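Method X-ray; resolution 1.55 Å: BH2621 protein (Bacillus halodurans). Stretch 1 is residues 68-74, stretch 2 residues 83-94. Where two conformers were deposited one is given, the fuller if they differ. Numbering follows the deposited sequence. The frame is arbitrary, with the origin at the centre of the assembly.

Stretch 1, residues 68-74: DHQTLMV
Stretch 2, residues 83-94: SYWESYWVKEDI

Two neighbouring strands, 70-74 and 83-89, run antiparallel at 166° with their axes 4.5 Å apart at closest approach, and together the stretches bury 681 Å². The register pairs Gln70 with Tyr88, Thr71 with Ser87, Leu72 with Glu86, Met73 with Trp85 and Val74 with Tyr84. Phi lies between -99° and -142° and psi between 127° and 160° from Gln70 to Val74, the extended form such a ladder needs.

Hydrogen bonds join alternate pairs. Thr71 N reaches Ser87 O at 2.8 Å, and Ser87 N returns to Thr71 O at 2.9 Å. One step on, Met73 N to Trp85 O and Trp85 N to Met73 O are each 2.9 Å, the latter more bent at 137°. In the non-hydrogen-bonded pairs CA-H groups face carbonyls instead, as where Gln70 CA lies 3.1 Å from Ser87 O.

His69 covers the most surface, 131 Å², just beyond the end of the ladder at Gln70-Tyr88. Its backbone (phi -88°, psi -1°) leaves the strand conformation, yet its carbonyl still accepts from Trp89, N to O 3.1 Å. The side chain starts sideways, and chi1 of 98°, between wells, with chi2 of -74°, brings the ring to the other stretch. There His69 NE2 donates to Asp93 OD1 at 3.0 Å and 171°, nearly linear, with the carboxylate oxygen near the ring plane. Glu92 O lies over one ring face, and Glu92 CB packs 3.4 Å from His69 CB. Just after the strand, Asp93 N donates to Val90 O at 2.8 Å.

Met73, a selenomethionine, covers 62 Å². It shares a face with Thr71, Ser87 and Trp85; its CB is 4.4 Å from Trp85 CB, but with chi1 m, chi2 t and chi3 96° its end leads away, so the backbone makes its tightest contacts. Trp85, chi1 m and chi2 74°, sets its ring edge towards Met73 O and donates from NE1 to Ser83 OG at 2.8 Å, tying the indole to its own strand.

Ser87 (55 Å², chi1 t) contributes chiefly through backbone; its hydroxyl is bonded elsewhere in the structure.

The other face carries Gln70, Leu72, Val74, Tyr84, Glu86 and Tyr88. Leu72 (m, p) packs its CG 4.0 Å from Tyr84 CE1, while Tyr84 OH (chi1 t) donates to Glu86 OE2 at a very short 2.5 Å. A water bridges the strands, donating to Gln70 OE1 at 2.4 Å and to Glu86 OE1 at 3.0 Å. On this face Leu72 packs against the Tyr84 ring, while the Tyr84 hydroxyl is tied to Glu86 and Glu86 is tied through water to Gln70.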

# COMPACT_ATOMS: atom_id res chain seq x y z
N ASP A 68 -9.67 -13.89 0.66
CA ASP A 68 -9.70 -13.86 -0.79
C ASP A 68 -9.87 -12.50 -1.45
O ASP A 68 -9.67 -12.39 -2.64
CB ASP A 68 -10.79 -14.85 -1.28
CG ASP A 68 -10.34 -16.33 -1.18
OD1 ASP A 68 -9.12 -16.61 -1.34
OD2 ASP A 68 -11.22 -17.20 -0.99
N HIS A 69 -10.25 -11.47 -0.69
CA HIS A 69 -10.40 -10.15 -1.28
C HIS A 69 -9.11 -9.35 -1.28
O HIS A 69 -9.12 -8.23 -1.76
CB HIS A 69 -11.55 -9.35 -0.58
CG HIS A 69 -11.14 -8.36 0.49
ND1 HIS A 69 -10.72 -8.73 1.75
CD2 HIS A 69 -11.22 -7.00 0.53
CE1 HIS A 69 -10.50 -7.65 2.49
NE2 HIS A 69 -10.80 -6.58 1.77
N GLN A 70 -8.01 -9.91 -0.74
CA GLN A 70 -6.76 -9.19 -0.67
C GLN A 70 -5.50 -10.04 -0.93
O GLN A 70 -5.53 -11.25 -0.85
CB GLN A 70 -6.63 -8.47 0.68
CG GLN A 70 -6.51 -9.38 1.91
CD GLN A 70 -6.37 -8.58 3.18
OE1 GLN A 70 -5.73 -7.53 3.19
NE2 GLN A 70 -6.98 -9.05 4.25
N THR A 71 -4.43 -9.32 -1.29
CA THR A 71 -3.10 -9.86 -1.53
C THR A 71 -2.15 -9.13 -0.61
O THR A 71 -2.17 -7.90 -0.56
CB THR A 71 -2.63 -9.64 -2.98
OG1 THR A 71 -3.61 -10.19 -3.84
CG2 THR A 71 -1.27 -10.30 -3.26
N LEU A 72 -1.37 -9.89 0.18
CA LEU A 72 -0.32 -9.34 1.05
C LEU A 72 1.00 -9.49 0.36
O LEU A 72 1.36 -10.61 -0.07
CB LEU A 72 -0.25 -10.08 2.38
CG LEU A 72 -1.28 -9.65 3.44
CD1 LEU A 72 -2.74 -9.65 2.93
CD2 LEU A 72 -1.13 -10.54 4.67
N MSE A 73 1.77 -8.40 0.32
CA MSE A 73 3.09 -8.46 -0.30
C MSE A 73 4.18 -7.77 0.50
O MSE A 73 3.93 -6.82 1.28
CB MSE A 73 3.06 -7.82 -1.69
CG MSE A 73 1.92 -8.27 -2.56
SE MSE A 73 2.05 -7.47 -4.31
CE MSE A 73 2.94 -8.86 -5.29
N VAL A 74 5.40 -8.24 0.26
CA VAL A 74 6.59 -7.66 0.79
C VAL A 74 7.20 -6.93 -0.40
O VAL A 74 7.33 -7.55 -1.48
CB VAL A 74 7.57 -8.71 1.29
CG1 VAL A 74 8.99 -8.09 1.46
CG2 VAL A 74 7.02 -9.29 2.58
N SER A 83 9.16 -3.22 3.17
CA SER A 83 7.81 -2.68 3.10
C SER A 83 6.76 -3.79 3.01
O SER A 83 7.01 -4.90 2.51
CB SER A 83 7.71 -1.70 1.93
OG SER A 83 7.98 -2.33 0.70
N TYR A 84 5.59 -3.49 3.53
CA TYR A 84 4.47 -4.41 3.60
C TYR A 84 3.28 -3.71 2.94
O TYR A 84 3.06 -2.52 3.18
CB TYR A 84 4.22 -4.88 5.04
CG TYR A 84 2.92 -5.62 5.29
CD1 TYR A 84 2.79 -6.99 5.04
CD2 TYR A 84 1.81 -4.95 5.79
CE1 TYR A 84 1.60 -7.67 5.29
CE2 TYR A 84 0.65 -5.62 6.05
CZ TYR A 84 0.55 -6.97 5.77
OH TYR A 84 -0.62 -7.63 6.02
N TRP A 85 2.52 -4.50 2.20
CA TRP A 85 1.45 -4.01 1.37
C TRP A 85 0.24 -4.93 1.43
O TRP A 85 0.37 -6.17 1.42
CB TRP A 85 1.92 -3.89 -0.11
CG TRP A 85 3.21 -3.17 -0.27
CD1 TRP A 85 4.47 -3.64 0.04
CD2 TRP A 85 3.37 -1.82 -0.68
NE1 TRP A 85 5.36 -2.70 -0.19
CE2 TRP A 85 4.76 -1.55 -0.59
CE3 TRP A 85 2.51 -0.80 -1.10
CZ2 TRP A 85 5.31 -0.31 -0.93
CZ3 TRP A 85 3.05 0.41 -1.47
CH2 TRP A 85 4.43 0.65 -1.37
N GLU A 86 -0.94 -4.33 1.55
CA GLU A 86 -2.19 -5.06 1.41
C GLU A 86 -2.90 -4.40 0.22
O GLU A 86 -3.31 -3.27 0.26
CB GLU A 86 -3.02 -5.03 2.68
CG GLU A 86 -2.35 -5.70 3.84
CD GLU A 86 -3.10 -5.55 5.16
OE1 GLU A 86 -4.13 -4.82 5.21
OE2 GLU A 86 -2.64 -6.17 6.16
N SER A 87 -3.05 -5.16 -0.83
CA SER A 87 -3.80 -4.80 -2.05
C SER A 87 -5.19 -5.47 -1.99
O SER A 87 -5.30 -6.69 -1.83
CB SER A 87 -3.01 -5.24 -3.26
OG SER A 87 -3.74 -5.06 -4.43
N TYR A 88 -6.28 -4.71 -2.14
CA TYR A 88 -7.61 -5.28 -1.98
C TYR A 88 -8.66 -4.73 -2.94
O TYR A 88 -8.44 -3.70 -3.57
CB TYR A 88 -8.07 -5.09 -0.51
CG TYR A 88 -8.22 -3.64 -0.08
CD1 TYR A 88 -9.44 -3.00 -0.23
CD2 TYR A 88 -7.17 -2.92 0.51
CE1 TYR A 88 -9.59 -1.66 0.13
CE2 TYR A 88 -7.34 -1.57 0.88
CZ TYR A 88 -8.56 -0.98 0.70
OH TYR A 88 -8.78 0.35 1.06
N TRP A 89 -9.75 -5.50 -3.08
CA TRP A 89 -10.93 -5.09 -3.81
C TRP A 89 -11.83 -4.31 -2.89
O TRP A 89 -12.19 -4.76 -1.78
CB TRP A 89 -11.71 -6.29 -4.34
CG TRP A 89 -10.96 -7.10 -5.35
CD1 TRP A 89 -10.40 -8.35 -5.15
CD2 TRP A 89 -10.65 -6.75 -6.71
NE1 TRP A 89 -9.81 -8.79 -6.31
CE2 TRP A 89 -9.95 -7.83 -7.28
CE3 TRP A 89 -10.95 -5.65 -7.53
CZ2 TRP A 89 -9.50 -7.82 -8.59
CZ3 TRP A 89 -10.52 -5.64 -8.82
CH2 TRP A 89 -9.81 -6.73 -9.35
N VAL A 90 -12.21 -3.11 -3.33
CA VAL A 90 -13.07 -2.25 -2.52
C VAL A 90 -14.39 -2.97 -2.21
O VAL A 90 -14.85 -2.92 -1.06
CB VAL A 90 -13.37 -0.90 -3.20
CG1 VAL A 90 -14.56 -0.16 -2.49
CG2 VAL A 90 -12.12 -0.02 -3.20
N LYS A 91 -14.97 -3.68 -3.19
CA LYS A 91 -16.28 -4.28 -3.04
C LYS A 91 -16.41 -5.16 -1.81
O LYS A 91 -17.45 -5.21 -1.20
CB LYS A 91 -16.66 -5.07 -4.31
CG LYS A 91 -18.10 -5.61 -4.33
CD LYS A 91 -18.30 -6.48 -5.58
CE LYS A 91 -19.71 -7.08 -5.62
NZ LYS A 91 -19.85 -7.88 -6.87
N GLU A 92 -15.32 -5.83 -1.45
CA GLU A 92 -15.36 -6.72 -0.30
C GLU A 92 -14.71 -6.14 0.96
O GLU A 92 -14.46 -6.85 1.92
CB GLU A 92 -14.72 -8.08 -0.69
CG GLU A 92 -15.50 -8.90 -1.75
CD GLU A 92 -15.09 -8.54 -3.20
N ASP A 93 -14.48 -4.82 0.96
CA ASP A 93 -13.80 -4.16 2.01
C ASP A 93 -14.74 -3.20 2.75
O ASP A 93 -15.73 -2.74 2.17
CB ASP A 93 -12.65 -3.35 1.43
CG ASP A 93 -11.68 -2.91 2.48
OD1 ASP A 93 -10.86 -3.78 2.86
OD2 ASP A 93 -11.73 -1.72 2.90
N ILE A 94 -14.40 -2.89 4.00
CA ILE A 94 -15.15 -1.93 4.81
C ILE A 94 -15.29 -0.57 4.11
O ILE A 94 -16.32 0.10 4.24
CB ILE A 94 -14.54 -1.80 6.24
CG1 ILE A 94 -15.48 -0.99 7.14
CG2 ILE A 94 -13.11 -1.20 6.25
CD1 ILE A 94 -14.98 -0.90 8.54
O HOH W 1 -6.62 -5.31 3.57